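Local atomic coordinates of protein LigF (Sphingobium sp. SYK-6, PDB entry 4XT0), a protein that cleaves beta-aryl ether bonds of lignin, working as a glutathione-binding beta-etherase of the glutathione S-transferase superfamily. Residues Gly14-Lys19 and Thr68-Ile73; Thr23-Glu26 and Glu32-Phe35; Leu60-Lys65 and Cys74-Asp79; Arg100-Trp105 and Ile198-Ile203. All coordinates share one frame; numbering follows the deposited sequence.

Contact 1. Residues Gly14-Lys19 and Thr68-Ile73. With GSH (glutathione), chain B.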
loop_
_atom_site.group_PDB
_atom_site.type_symbol
_atom_site.label_atom_id
_atom_site.label_comp_id
_atom_site.label_asym_id
_atom_site.label_seq_id
_atom_site.Cartn_x
_atom_site.Cartn_y
_atom_site.Cartn_z
ATOM N N GLY A 14 -0.032 -18.333 -6.408
ATOM C CA GLY A 14 -0.289 -18.143 -4.994
ATOM C C GLY A 14 0.326 -16.835 -4.549
ATOM O O GLY A 14 1.277 -16.362 -5.169
ATOM N N ALA A 15 -0.229 -16.248 -3.492
ATOM C CA ALA A 15 0.284 -15.008 -2.921
ATOM C C ALA A 15 0.465 -13.936 -3.989
ATOM O O ALA A 15 -0.366 -13.799 -4.889
ATOM C CB ALA A 15 1.617 -15.278 -2.166
ATOM N N ASN A 16 1.553 -13.176 -3.919
ATOM C CA ASN A 16 1.654 -11.994 -4.773
ATOM C C ASN A 16 1.775 -12.357 -6.253
ATOM O O ASN A 16 1.288 -11.629 -7.122
ATOM C CB ASN A 16 2.829 -11.122 -4.326
ATOM C CG ASN A 16 2.533 -10.389 -3.034
ATOM O OD1 ASN A 16 1.542 -9.662 -2.940
ATOM N ND2 ASN A 16 3.363 -10.603 -2.021
ATOM N N SER A 17 2.386 -13.505 -6.532
ATOM C CA SER A 17 2.530 -14.002 -7.909
ATOM C C SER A 17 1.184 -14.243 -8.608
ATOM O O SER A 17 1.066 -14.065 -9.816
ATOM C CB SER A 17 3.345 -15.310 -7.920
ATOM O OG SER A 17 4.709 -15.083 -7.592
ATOM N N LEU A 18 0.182 -14.689 -7.857
ATOM C CA LEU A 18 -1.102 -15.005 -8.468
ATOM C C LEU A 18 -1.752 -13.785 -9.151
ATOM O O LEU A 18 -2.432 -13.943 -10.160
ATOM C CB LEU A 18 -2.061 -15.608 -7.420
ATOM C CG LEU A 18 -3.437 -16.064 -7.944
ATOM C CD1 LEU A 18 -3.952 -17.294 -7.189
ATOM C CD2 LEU A 18 -4.474 -14.941 -7.865
ATOM N N LYS A 19 -1.542 -12.584 -8.611
ATOM C CA LYS A 19 -2.250 -11.398 -9.096
ATOM C C LYS A 19 -1.987 -11.158 -10.594
ATOM O O LYS A 19 -2.935 -11.195 -11.379
ATOM C CB LYS A 19 -1.891 -10.153 -8.265
ATOM C CG LYS A 19 -2.080 -10.299 -6.727
ATOM C CD LYS A 19 -1.827 -8.939 -6.035
ATOM C CE LYS A 19 -1.623 -9.044 -4.516
ATOM N NZ LYS A 19 -1.121 -7.738 -3.953
ATOM N N THR A 68 7.570 -4.187 -11.865
ATOM C CA THR A 68 7.473 -4.921 -10.600
ATOM C C THR A 68 6.350 -4.373 -9.713
ATOM O O THR A 68 5.725 -3.355 -10.064
ATOM C CB THR A 68 8.780 -4.857 -9.785
ATOM O OG1 THR A 68 9.049 -3.495 -9.450
ATOM C CG2 THR A 68 9.966 -5.432 -10.573
ATOM N N GLU A 69 6.168 -5.034 -8.555
ATOM C CA GLU A 69 5.043 -4.856 -7.611
ATOM C C GLU A 69 3.767 -5.483 -8.184
ATOM O O GLU A 69 3.216 -4.978 -9.149
ATOM C CB GLU A 69 4.798 -3.371 -7.275
ATOM C CG GLU A 69 5.966 -2.713 -6.554
ATOM C CD GLU A 69 6.216 -3.333 -5.191
ATOM O OE1 GLU A 69 5.246 -3.479 -4.406
ATOM O OE2 GLU A 69 7.375 -3.701 -4.922
ATOM N N SER A 70 3.308 -6.583 -7.580
ATOM C CA SER A 70 2.158 -7.335 -8.099
ATOM C C SER A 70 0.956 -6.457 -8.483
ATOM O O SER A 70 0.440 -6.569 -9.595
ATOM C CB SER A 70 1.733 -8.401 -7.080
ATOM O OG SER A 70 1.433 -7.828 -5.812
ATOM N N THR A 71 0.536 -5.559 -7.594
ATOM C CA THR A 71 -0.625 -4.709 -7.870
ATOM C C THR A 71 -0.381 -3.780 -9.070
ATOM O O THR A 71 -1.278 -3.548 -9.871
ATOM C CB THR A 71 -0.992 -3.860 -6.640
ATOM O OG1 THR A 71 -1.301 -4.726 -5.542
ATOM C CG2 THR A 71 -2.206 -2.923 -6.936
ATOM N N VAL A 72 0.838 -3.257 -9.183
ATOM C CA VAL A 72 1.195 -2.336 -10.257
ATOM C C VAL A 72 1.195 -3.042 -11.627
ATOM O O VAL A 72 0.771 -2.481 -12.639
ATOM C CB VAL A 72 2.581 -1.697 -9.961
ATOM C CG1 VAL A 72 3.129 -0.894 -11.163
ATOM C CG2 VAL A 72 2.499 -0.801 -8.691
ATOM N N ILE A 73 1.689 -4.273 -11.649
ATOM C CA ILE A 73 1.714 -5.043 -12.870
ATOM C C ILE A 73 0.288 -5.240 -13.409
ATOM O O ILE A 73 0.064 -5.128 -14.606
ATOM C CB ILE A 73 2.381 -6.435 -12.655
ATOM C CG1 ILE A 73 3.849 -6.287 -12.224
ATOM C CG2 ILE A 73 2.301 -7.249 -13.945
ATOM C CD1 ILE A 73 4.453 -7.609 -11.636
HETATM N N1 GSH B . 5.417 -5.631 -2.728
HETATM C CA1 GSH B . 5.837 -6.776 -3.549
HETATM C C1 GSH B . 4.769 -7.185 -4.558
HETATM O O11 GSH B . 5.093 -7.618 -5.647
HETATM O O12 GSH B . 3.462 -7.096 -4.263
HETATM C CB1 GSH B . 6.133 -7.960 -2.606
HETATM C CG1 GSH B . 6.727 -9.095 -3.434
HETATM C CD1 GSH B . 6.925 -10.321 -2.563
HETATM O OE1 GSH B . 6.790 -10.243 -1.358
HETATM N N2 GSH B . 7.250 -11.494 -3.142
HETATM C CA2 GSH B . 7.454 -12.703 -2.328
HETATM C C2 GSH B . 8.883 -13.176 -2.494
HETATM O O2 GSH B . 9.496 -12.881 -3.505
HETATM C CB2 GSH B . 6.531 -13.820 -2.836
HETATM S SG2 GSH B . 4.780 -13.498 -2.450
HETATM N N3 GSH B . 9.485 -13.940 -1.537
HETATM C CA3 GSH B . 10.864 -14.407 -1.759
HETATM C C3 GSH B . 11.895 -13.731 -0.880
HETATM O O31 GSH B . 12.976 -14.260 -0.736
HETATM O O32 GSH B . 11.637 -12.558 -0.268
HETATM O O HOH W 1 -3.215 -5.921 -4.133
#
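The flat carboxamide of Asn16 has glutathione O12 over one face, 3.6 Å from Asn16 CG; Ser70 OG approaches from that side, 3.4 Å from Asn16 OD1. At the nitrogen end, glutathione SG2 lies 3.3 Å from Asn16 ND2, displaced toward the other face. Lys19, extended beyond CG, runs alongside Ser70 and gives a hydrogen bond from NZ to Ser70 OG (3.2 Å), with weak ones to Thr71 OG1 and Asn16 OD1; a water also bridges NZ and Thr71 OG1. Ser70 OG sits between its backbone N and carbonyl carbon (chi1 57°), where it donates to glutathione O12 at 2.7 Å. Ser70 N, at the start of helix 70-80, grips O11 of the same carboxylate at 2.8 Å. Glu69 OE1 accepts from the glutathione amine N1 at the gamma-glutamyl end. The two helix starts face helix 93-121, whose Asp107 binds both Lys19 and Thr71, while Cys199 and Ala202 of helix 195-204 pack against Lys19.

Contact 2. Residues Thr23-Glu26 and Glu32-Phe35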
loop_
_atom_site.group_PDB
_atom_site.type_symbol
_atom_site.label_atom_id
_atom_site.label_comp_id
_atom_site.label_asym_id
_atom_site.label_seq_id
_atom_site.Cartn_x
_atom_site.Cartn_y
_atom_site.Cartn_z
ATOM N N THR A 23 -4.480 -12.111 -13.913
ATOM C CA THR A 23 -4.780 -11.005 -14.826
ATOM C C THR A 23 -4.449 -11.380 -16.278
ATOM O O THR A 23 -5.254 -11.164 -17.172
ATOM C CB THR A 23 -4.020 -9.735 -14.402
ATOM O OG1 THR A 23 -4.408 -9.393 -13.066
ATOM C CG2 THR A 23 -4.334 -8.534 -15.334
ATOM N N LEU A 24 -3.281 -11.982 -16.492
ATOM C CA LEU A 24 -2.849 -12.388 -17.828
ATOM C C LEU A 24 -3.804 -13.411 -18.450
ATOM O O LEU A 24 -4.186 -13.293 -19.620
ATOM C CB LEU A 24 -1.417 -12.963 -17.771
ATOM C CG LEU A 24 -0.316 -11.919 -17.513
ATOM C CD1 LEU A 24 0.945 -12.589 -16.949
ATOM C CD2 LEU A 24 -0.021 -11.115 -18.795
ATOM N N TYR A 25 -4.200 -14.411 -17.670
ATOM C CA TYR A 25 -5.118 -15.433 -18.179
ATOM C C TYR A 25 -6.520 -14.877 -18.380
ATOM O O TYR A 25 -7.212 -15.263 -19.303
ATOM C CB TYR A 25 -5.196 -16.632 -17.231
ATOM C CG TYR A 25 -4.042 -17.595 -17.344
ATOM C CD1 TYR A 25 -4.012 -18.558 -18.345
ATOM C CD2 TYR A 25 -2.983 -17.548 -16.437
ATOM C CE1 TYR A 25 -2.955 -19.444 -18.449
ATOM C CE2 TYR A 25 -1.919 -18.423 -16.537
ATOM C CZ TYR A 25 -1.911 -19.371 -17.545
ATOM O OH TYR A 25 -0.864 -20.255 -17.640
ATOM N N GLU A 26 -6.954 -13.977 -17.502
ATOM C CA GLU A 26 -8.304 -13.421 -17.652
ATOM C C GLU A 26 -8.395 -12.567 -18.909
ATOM O O GLU A 26 -9.455 -12.478 -19.540
ATOM C CB GLU A 26 -8.703 -12.595 -16.426
ATOM C CG GLU A 26 -8.967 -13.428 -15.179
ATOM C CD GLU A 26 -10.362 -14.057 -15.142
ATOM O OE1 GLU A 26 -11.119 -13.962 -16.140
ATOM O OE2 GLU A 26 -10.695 -14.675 -14.104
ATOM N N GLU A 32 5.095 -15.775 -21.837
ATOM C CA GLU A 32 5.906 -16.876 -21.344
ATOM C C GLU A 32 5.816 -16.922 -19.818
ATOM O O GLU A 32 6.150 -15.960 -19.117
ATOM C CB GLU A 32 7.367 -16.741 -21.803
ATOM C CG GLU A 32 8.195 -17.983 -21.520
ATOM C CD GLU A 32 9.687 -17.785 -21.765
ATOM O OE1 GLU A 32 10.081 -16.734 -22.319
ATOM O OE2 GLU A 32 10.468 -18.688 -21.399
ATOM N N GLN A 33 5.338 -18.042 -19.300
ATOM C CA GLN A 33 5.246 -18.231 -17.860
ATOM C C GLN A 33 6.573 -18.789 -17.348
ATOM O O GLN A 33 6.871 -19.953 -17.579
ATOM C CB GLN A 33 4.071 -19.173 -17.521
ATOM C CG GLN A 33 3.746 -19.252 -16.033
ATOM C CD GLN A 33 2.408 -19.910 -15.755
ATOM O OE1 GLN A 33 1.420 -19.647 -16.441
ATOM N NE2 GLN A 33 2.364 -20.758 -14.732
ATOM N N VAL A 34 7.379 -17.962 -16.682
ATOM C CA VAL A 34 8.683 -18.415 -16.191
ATOM C C VAL A 34 8.642 -18.722 -14.698
ATOM O O VAL A 34 8.423 -17.836 -13.873
ATOM C CB VAL A 34 9.801 -17.375 -16.463
ATOM C CG1 VAL A 34 11.145 -17.897 -15.953
ATOM C CG2 VAL A 34 9.887 -17.074 -17.950
ATOM N N PHE A 35 8.831 -19.991 -14.352
ATOM C CA PHE A 35 8.835 -20.398 -12.950
ATOM C C PHE A 35 10.174 -20.076 -12.291
ATOM O O PHE A 35 11.206 -20.628 -12.670
ATOM C CB PHE A 35 8.539 -21.896 -12.817
ATOM C CG PHE A 35 8.492 -22.376 -11.395
ATOM C CD1 PHE A 35 7.584 -21.832 -10.499
ATOM C CD2 PHE A 35 9.345 -23.374 -10.958
ATOM C CE1 PHE A 35 7.530 -22.273 -9.188
ATOM C CE2 PHE A 35 9.296 -23.825 -9.648
ATOM C CZ PHE A 35 8.384 -23.279 -8.762
#
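Tyr25 and Gln33 meet through a single hydrogen bond between their polar ends, which bridges the last turn of helix 15-26 and the edge strand 32-35. In Gln33 the CA-CB bond already aims at the helix. CG stands opposite the backbone N (chi1 -170°) and the chain stays extended, carrying the amide away from the strand. CB and CG meet nothing of Thr23-Glu26; CD is the first atom near the tyrosine, 3.8 Å from Tyr25 OH. OE1 makes the contact itself, accepting the phenol proton at 2.7 Å from Tyr25 OH. The donor lies in the carbonyl plane, with a C=O...O angle of 153°. Relative to the tyrosine ring, OE1 is at the edge, near the ring plane, and 3.5 Å from Tyr25 CZ. Ring and amide planes are turned 90° apart, so the groups meet without stacking. The other branch, Gln33 NE2, bonds to Ser246 OG near the end of the chain, and these two bonds fix the amide's rotation. Phe31 meets the tyrosine ring edge-to-face, and Glu241 and Met242 of helix 237-244 also touch it. Helix 15-26 and strand 32-35 follow strand 6-10 in the beta-alpha-beta unit that opens the thioredoxin-like domain of glutathione S-transferases, and here the bond ties its helix to its second strand.

Contact 3. Residues Leu60-Lys65 and Cys74-Asp79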
loop_
_atom_site.group_PDB
_atom_site.type_symbol
_atom_site.label_atom_id
_atom_site.label_comp_id
_atom_site.label_asym_id
_atom_site.label_seq_id
_atom_site.Cartn_x
_atom_site.Cartn_y
_atom_site.Cartn_z
ATOM N N LEU A 60 7.281 -8.484 -14.300
ATOM C CA LEU A 60 6.820 -8.602 -15.688
ATOM C C LEU A 60 7.829 -8.003 -16.637
ATOM O O LEU A 60 8.272 -6.876 -16.446
ATOM C CB LEU A 60 5.476 -7.900 -15.904
ATOM C CG LEU A 60 4.945 -7.987 -17.352
ATOM C CD1 LEU A 60 4.197 -9.313 -17.534
ATOM C CD2 LEU A 60 4.037 -6.806 -17.705
ATOM N N TRP A 61 8.173 -8.758 -17.673
ATOM C CA TRP A 61 9.058 -8.271 -18.729
ATOM C C TRP A 61 8.212 -8.008 -19.971
ATOM O O TRP A 61 7.488 -8.896 -20.441
ATOM C CB TRP A 61 10.154 -9.308 -19.005
ATOM C CG TRP A 61 11.256 -8.905 -19.946
ATOM C CD1 TRP A 61 12.492 -8.428 -19.601
ATOM C CD2 TRP A 61 11.256 -9.011 -21.380
ATOM N NE1 TRP A 61 13.248 -8.219 -20.727
ATOM C CE2 TRP A 61 12.516 -8.568 -21.831
ATOM C CE3 TRP A 61 10.314 -9.439 -22.322
ATOM C CZ2 TRP A 61 12.857 -8.534 -23.190
ATOM C CZ3 TRP A 61 10.653 -9.404 -23.669
ATOM C CH2 TRP A 61 11.910 -8.949 -24.090
ATOM N N HIS A 62 8.270 -6.788 -20.490
ATOM C CA HIS A 62 7.457 -6.448 -21.655
ATOM C C HIS A 62 8.292 -5.621 -22.619
ATOM O O HIS A 62 8.568 -4.446 -22.373
ATOM C CB HIS A 62 6.174 -5.718 -21.237
ATOM C CG HIS A 62 5.321 -5.279 -22.393
ATOM N ND1 HIS A 62 4.516 -4.166 -22.333
ATOM C CD2 HIS A 62 5.160 -5.804 -23.631
ATOM C CE1 HIS A 62 3.889 -4.017 -23.493
ATOM N NE2 HIS A 62 4.267 -4.996 -24.298
ATOM N N ASP A 63 8.740 -6.281 -23.688
ATOM C CA ASP A 63 9.552 -5.654 -24.723
ATOM C C ASP A 63 10.817 -5.017 -24.167
ATOM O O ASP A 63 11.228 -3.952 -24.619
ATOM C CB ASP A 63 8.738 -4.602 -25.472
ATOM C CG ASP A 63 7.798 -5.208 -26.489
ATOM O OD1 ASP A 63 8.149 -6.253 -27.071
ATOM O OD2 ASP A 63 6.712 -4.635 -26.711
ATOM N N GLY A 64 11.430 -5.661 -23.181
ATOM C CA GLY A 64 12.668 -5.146 -22.616
ATOM C C GLY A 64 12.482 -4.282 -21.379
ATOM O O GLY A 64 13.451 -3.885 -20.738
ATOM N N LYS A 65 11.234 -3.980 -21.048
ATOM C CA LYS A 65 10.941 -3.184 -19.864
ATOM C C LYS A 65 10.478 -4.107 -18.738
ATOM O O LYS A 65 9.667 -5.006 -18.959
ATOM C CB LYS A 65 9.879 -2.115 -20.178
ATOM C CG LYS A 65 10.326 -1.113 -21.252
ATOM C CD LYS A 65 9.190 -0.171 -21.663
ATOM C CE LYS A 65 9.707 0.931 -22.599
ATOM N NZ LYS A 65 8.652 1.898 -23.053
ATOM N N CYS A 74 -0.661 -5.548 -12.530
ATOM C CA CYS A 74 -2.044 -5.759 -12.980
ATOM C C CYS A 74 -2.601 -4.472 -13.575
ATOM O O CYS A 74 -3.199 -4.505 -14.647
ATOM C CB CYS A 74 -2.946 -6.238 -11.830
ATOM S SG CYS A 74 -2.404 -7.790 -11.051
ATOM N N GLU A 75 -2.384 -3.341 -12.895
ATOM C CA GLU A 75 -2.850 -2.048 -13.416
ATOM C C GLU A 75 -2.149 -1.715 -14.730
ATOM O O GLU A 75 -2.775 -1.197 -15.652
ATOM C CB GLU A 75 -2.640 -0.920 -12.391
ATOM C CG GLU A 75 -3.542 -1.029 -11.134
ATOM C CD GLU A 75 -4.469 0.170 -10.965
ATOM O OE1 GLU A 75 -4.950 0.705 -11.983
ATOM O OE2 GLU A 75 -4.721 0.574 -9.813
ATOM N N TYR A 76 -0.857 -2.036 -14.817
ATOM C CA TYR A 76 -0.103 -1.870 -16.056
ATOM C C TYR A 76 -0.729 -2.655 -17.206
ATOM O O TYR A 76 -0.835 -2.151 -18.320
ATOM C CB TYR A 76 1.361 -2.308 -15.859
ATOM C CG TYR A 76 2.196 -2.267 -17.138
ATOM C CD1 TYR A 76 2.733 -1.072 -17.597
ATOM C CD2 TYR A 76 2.466 -3.433 -17.863
ATOM C CE1 TYR A 76 3.520 -1.018 -18.762
ATOM C CE2 TYR A 76 3.247 -3.400 -19.032
ATOM C CZ TYR A 76 3.775 -2.188 -19.468
ATOM O OH TYR A 76 4.548 -2.127 -20.611
ATOM N N LEU A 77 -1.162 -3.885 -16.943
ATOM C CA LEU A 77 -1.725 -4.720 -18.009
ATOM C C LEU A 77 -3.066 -4.153 -18.486
ATOM O O LEU A 77 -3.419 -4.232 -19.669
ATOM C CB LEU A 77 -1.880 -6.171 -17.517
ATOM C CG LEU A 77 -0.531 -6.894 -17.359
ATOM C CD1 LEU A 77 -0.696 -8.215 -16.624
ATOM C CD2 LEU A 77 0.144 -7.127 -18.722
ATOM N N GLU A 78 -3.821 -3.572 -17.564
ATOM C CA GLU A 78 -5.076 -2.921 -17.940
ATOM C C GLU A 78 -4.818 -1.584 -18.661
ATOM O O GLU A 78 -5.577 -1.201 -19.563
ATOM C CB GLU A 78 -5.963 -2.728 -16.699
ATOM C CG GLU A 78 -6.862 -3.956 -16.395
ATOM C CD GLU A 78 -7.930 -4.202 -17.463
ATOM O OE1 GLU A 78 -8.383 -3.217 -18.086
ATOM O OE2 GLU A 78 -8.326 -5.377 -17.682
ATOM N N ASP A 79 -3.741 -0.890 -18.288
ATOM C CA ASP A 79 -3.374 0.375 -18.952
ATOM C C ASP A 79 -2.965 0.115 -20.410
ATOM O O ASP A 79 -3.279 0.898 -21.314
ATOM C CB ASP A 79 -2.210 1.071 -18.225
ATOM C CG ASP A 79 -2.649 1.842 -16.964
ATOM O OD1 ASP A 79 -3.861 2.116 -16.795
ATOM O OD2 ASP A 79 -1.762 2.187 -16.146
#
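Strand 60-62 and helix 74-79 run in nearly the same direction, 26° apart with axes 11.1 Å from each other, and long side chains fill the interval. Leu60 and Tyr76 point at one another and cross at about a right angle, Leu60 CD2 lying 3.7 Å from Tyr76 CD2. The same methyl, Leu60 CD2, reaches Leu77 CD2 at 4.0 Å. With chi1 at 176° the Tyr76 ring swings away from its own backbone N and out to the strand, where His62 meets its far end. His62 ND1 and Tyr76 OH are hydrogen-bonded at 2.7 Å, each near the plane of the other's ring. The rings meet rim to rim, neither over the other's face. His62 opens a type I' turn that ends at Lys65 and leads into strand 65-68. Ring carbons CD2 and CE2 of the buried Tyr76 add to the apolar layer under the sheet, while its hydroxyl pairs with a partly exposed imidazole; either atom could donate, so the bond can probably persist whichever imidazole nitrogen carries the proton.

Contact 4. Residues Arg100-Trp105 and Ile198-Ile203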
loop_
_atom_site.group_PDB
_atom_site.type_symbol
_atom_site.label_atom_id
_atom_site.label_comp_id
_atom_site.label_asym_id
_atom_site.label_seq_id
_atom_site.Cartn_x
_atom_site.Cartn_y
_atom_site.Cartn_z
ATOM N N ARG A 100 -9.491 0.259 -5.988
ATOM C CA ARG A 100 -8.141 0.537 -5.496
ATOM C C ARG A 100 -8.080 0.544 -3.985
ATOM O O ARG A 100 -7.044 0.204 -3.426
ATOM C CB ARG A 100 -7.602 1.885 -6.030
ATOM C CG ARG A 100 -7.430 1.905 -7.535
ATOM C CD ARG A 100 -6.582 3.108 -8.051
ATOM N NE ARG A 100 -6.279 2.811 -9.453
ATOM C CZ ARG A 100 -6.732 3.498 -10.493
ATOM N NH1 ARG A 100 -7.464 4.591 -10.309
ATOM N NH2 ARG A 100 -6.427 3.097 -11.722
ATOM N N VAL A 101 -9.170 0.946 -3.320
ATOM C CA VAL A 101 -9.213 0.872 -1.862
ATOM C C VAL A 101 -9.020 -0.598 -1.455
ATOM O O VAL A 101 -8.270 -0.896 -0.527
ATOM C CB VAL A 101 -10.531 1.439 -1.278
ATOM C CG1 VAL A 101 -10.615 1.172 0.238
ATOM C CG2 VAL A 101 -10.622 2.951 -1.537
ATOM N N TRP A 102 -9.671 -1.516 -2.173
ATOM C CA TRP A 102 -9.499 -2.951 -1.902
ATOM C C TRP A 102 -8.101 -3.450 -2.211
ATOM O O TRP A 102 -7.560 -4.271 -1.465
ATOM C CB TRP A 102 -10.500 -3.806 -2.709
ATOM C CG TRP A 102 -11.862 -3.870 -2.096
ATOM C CD1 TRP A 102 -12.993 -3.281 -2.565
ATOM C CD2 TRP A 102 -12.223 -4.560 -0.900
ATOM N NE1 TRP A 102 -14.047 -3.559 -1.738
ATOM C CE2 TRP A 102 -13.607 -4.333 -0.700
ATOM C CE3 TRP A 102 -11.530 -5.342 0.030
ATOM C CZ2 TRP A 102 -14.304 -4.872 0.383
ATOM C CZ3 TRP A 102 -12.226 -5.874 1.111
ATOM C CH2 TRP A 102 -13.598 -5.637 1.274
ATOM N N THR A 103 -7.533 -3.023 -3.344
ATOM C CA THR A 103 -6.258 -3.601 -3.750
ATOM C C THR A 103 -5.140 -3.070 -2.848
ATOM O O THR A 103 -4.227 -3.803 -2.497
ATOM C CB THR A 103 -5.930 -3.343 -5.255
ATOM O OG1 THR A 103 -5.853 -1.941 -5.537
ATOM C CG2 THR A 103 -6.983 -4.011 -6.171
ATOM N N LYS A 104 -5.212 -1.806 -2.452
ATOM C CA LYS A 104 -4.170 -1.266 -1.591
ATOM C C LYS A 104 -4.334 -1.818 -0.169
ATOM O O LYS A 104 -3.358 -1.956 0.562
ATOM C CB LYS A 104 -4.184 0.269 -1.608
ATOM C CG LYS A 104 -5.270 0.921 -0.727
ATOM C CD LYS A 104 -5.458 2.390 -1.154
ATOM C CE LYS A 104 -4.177 3.221 -0.943
ATOM N NZ LYS A 104 -3.918 3.437 0.546
ATOM N N TRP A 105 -5.557 -2.175 0.210
ATOM C CA TRP A 105 -5.771 -2.800 1.507
ATOM C C TRP A 105 -5.128 -4.193 1.555
ATOM O O TRP A 105 -4.639 -4.615 2.591
ATOM C CB TRP A 105 -7.258 -2.888 1.817
ATOM C CG TRP A 105 -7.586 -3.558 3.103
ATOM C CD1 TRP A 105 -7.498 -3.033 4.361
ATOM C CD2 TRP A 105 -8.108 -4.877 3.245
ATOM N NE1 TRP A 105 -7.926 -3.959 5.288
ATOM C CE2 TRP A 105 -8.311 -5.098 4.630
ATOM C CE3 TRP A 105 -8.424 -5.902 2.348
ATOM C CZ2 TRP A 105 -8.804 -6.304 5.130
ATOM C CZ3 TRP A 105 -8.925 -7.098 2.846
ATOM C CH2 TRP A 105 -9.109 -7.285 4.226
ATOM N N ILE A 198 -9.306 -10.230 -7.665
ATOM C CA ILE A 198 -8.076 -10.967 -7.966
ATOM C C ILE A 198 -7.015 -10.777 -6.861
ATOM O O ILE A 198 -6.436 -11.750 -6.359
ATOM C CB ILE A 198 -7.499 -10.528 -9.349
ATOM C CG1 ILE A 198 -8.320 -11.130 -10.490
ATOM C CG2 ILE A 198 -6.037 -10.930 -9.492
ATOM C CD1 ILE A 198 -7.972 -10.512 -11.864
ATOM N N CYS A 199 -6.792 -9.530 -6.453
ATOM C CA CYS A 199 -5.756 -9.245 -5.456
ATOM C C CYS A 199 -6.107 -9.864 -4.103
ATOM O O CYS A 199 -5.228 -10.371 -3.399
ATOM C CB CYS A 199 -5.541 -7.733 -5.314
ATOM S SG CYS A 199 -4.792 -6.931 -6.793
ATOM N N ASN A 200 -7.385 -9.834 -3.738
ATOM C CA ASN A 200 -7.806 -10.423 -2.480
ATOM C C ASN A 200 -7.831 -11.946 -2.553
ATOM O O ASN A 200 -7.494 -12.626 -1.572
ATOM C CB ASN A 200 -9.181 -9.886 -2.069
ATOM C CG ASN A 200 -9.092 -8.551 -1.383
ATOM O OD1 ASN A 200 -8.877 -8.483 -0.173
ATOM N ND2 ASN A 200 -9.240 -7.473 -2.152
ATOM N N PHE A 201 -8.225 -12.473 -3.713
ATOM C CA PHE A 201 -8.255 -13.926 -3.938
ATOM C C PHE A 201 -6.846 -14.483 -3.848
ATOM O O PHE A 201 -6.642 -15.588 -3.350
ATOM C CB PHE A 201 -8.883 -14.257 -5.307
ATOM C CG PHE A 201 -8.951 -15.732 -5.626
ATOM C CD1 PHE A 201 -10.023 -16.497 -5.199
ATOM C CD2 PHE A 201 -7.969 -16.339 -6.394
ATOM C CE1 PHE A 201 -10.114 -17.861 -5.507
ATOM C CE2 PHE A 201 -8.043 -17.702 -6.708
ATOM C CZ PHE A 201 -9.123 -18.459 -6.272
ATOM N N ALA A 202 -5.870 -13.709 -4.327
ATOM C CA ALA A 202 -4.460 -14.118 -4.266
ATOM C C ALA A 202 -4.036 -14.466 -2.837
ATOM O O ALA A 202 -3.281 -15.425 -2.621
ATOM C CB ALA A 202 -3.549 -13.007 -4.836
ATOM N N ILE A 203 -4.534 -13.693 -1.870
ATOM C CA ILE A 203 -4.260 -13.948 -0.441
ATOM C C ILE A 203 -5.248 -14.934 0.173
ATOM O O ILE A 203 -4.857 -15.820 0.928
ATOM C CB ILE A 203 -4.301 -12.622 0.399
ATOM C CG1 ILE A 203 -3.444 -11.532 -0.257
ATOM C CG2 ILE A 203 -3.885 -12.882 1.855
ATOM C CD1 ILE A 203 -2.007 -11.967 -0.608
#
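Asn200 and Cys199 carry one side of this interface, Trp102, Thr103 and Trp105 the other. The helices approach closest at Thr103 and Cys199, where the CA atoms are 5.9 Å apart. Here CG2 of Thr103 rests on Cys199 SG at 3.7 Å; chi1 of 60° sets this methyl anti to the carbonyl carbon, facing the sulfur. Beside this apolar pair, the amide of Asn200 reaches toward two neighbouring indoles. Its OD1 comes to the edge of Trp105, in the ring plane and 3.3 Å from CZ3, with amide and indole tilted 26° to each other. Toward Trp102 the amide stands almost perpendicular, ND2 lying 3.8 Å from Trp102 CE3. Asn200 ND2 is bound by Ala196 O one turn earlier, whereas Asn200 OD1 is buried with no hydrogen-bonding partner. Both helices belong to the all-helical C-terminal domain of the glutathione S-transferase fold, and they pass with a crossing angle of 27°, axes 9.0 Å apart. Trp105 is the looser member: it is partly exposed, covers little of the neighbouring helix, and has a pentaethylene glycol, probably from the crystallisation liquor, about 4 Å from its side chain. On another flank of helix 93-121, Arg100 and Lys104 turn from Cys199 and Asn200; their salt-bridge partners include Asp79 and Glu69, respectively, of the second subunit, and Glu75 and Glu108 of their own chain.

How the contacts relate
Contacts 1, 2 and 3 lie in the thioredoxin-like N-terminal domain, their centres 11 to 12 Å apart; contact 4 lies in the helical C-terminal domain. Contact 2 is nested in the loop closed by contact 1, with which it shares helix 15-26. Contacts 1 and 3 share helix 70-80 and alternate along the chain; contact 4 comes last. Contacts 2 and 3 reach one sheet and meet where Thr23 packs on Cys74. Contact 4, about 10 Å from contact 1 between centres, joins it across the domain boundary through Lys19 and Ala202; Glu75 and Arg100 form a salt bridge linking contacts 3 and 4. Contacts 1, 3 and 4 also touch the second subunit, so glutathione site, domain boundary and dimer interface are close neighbours.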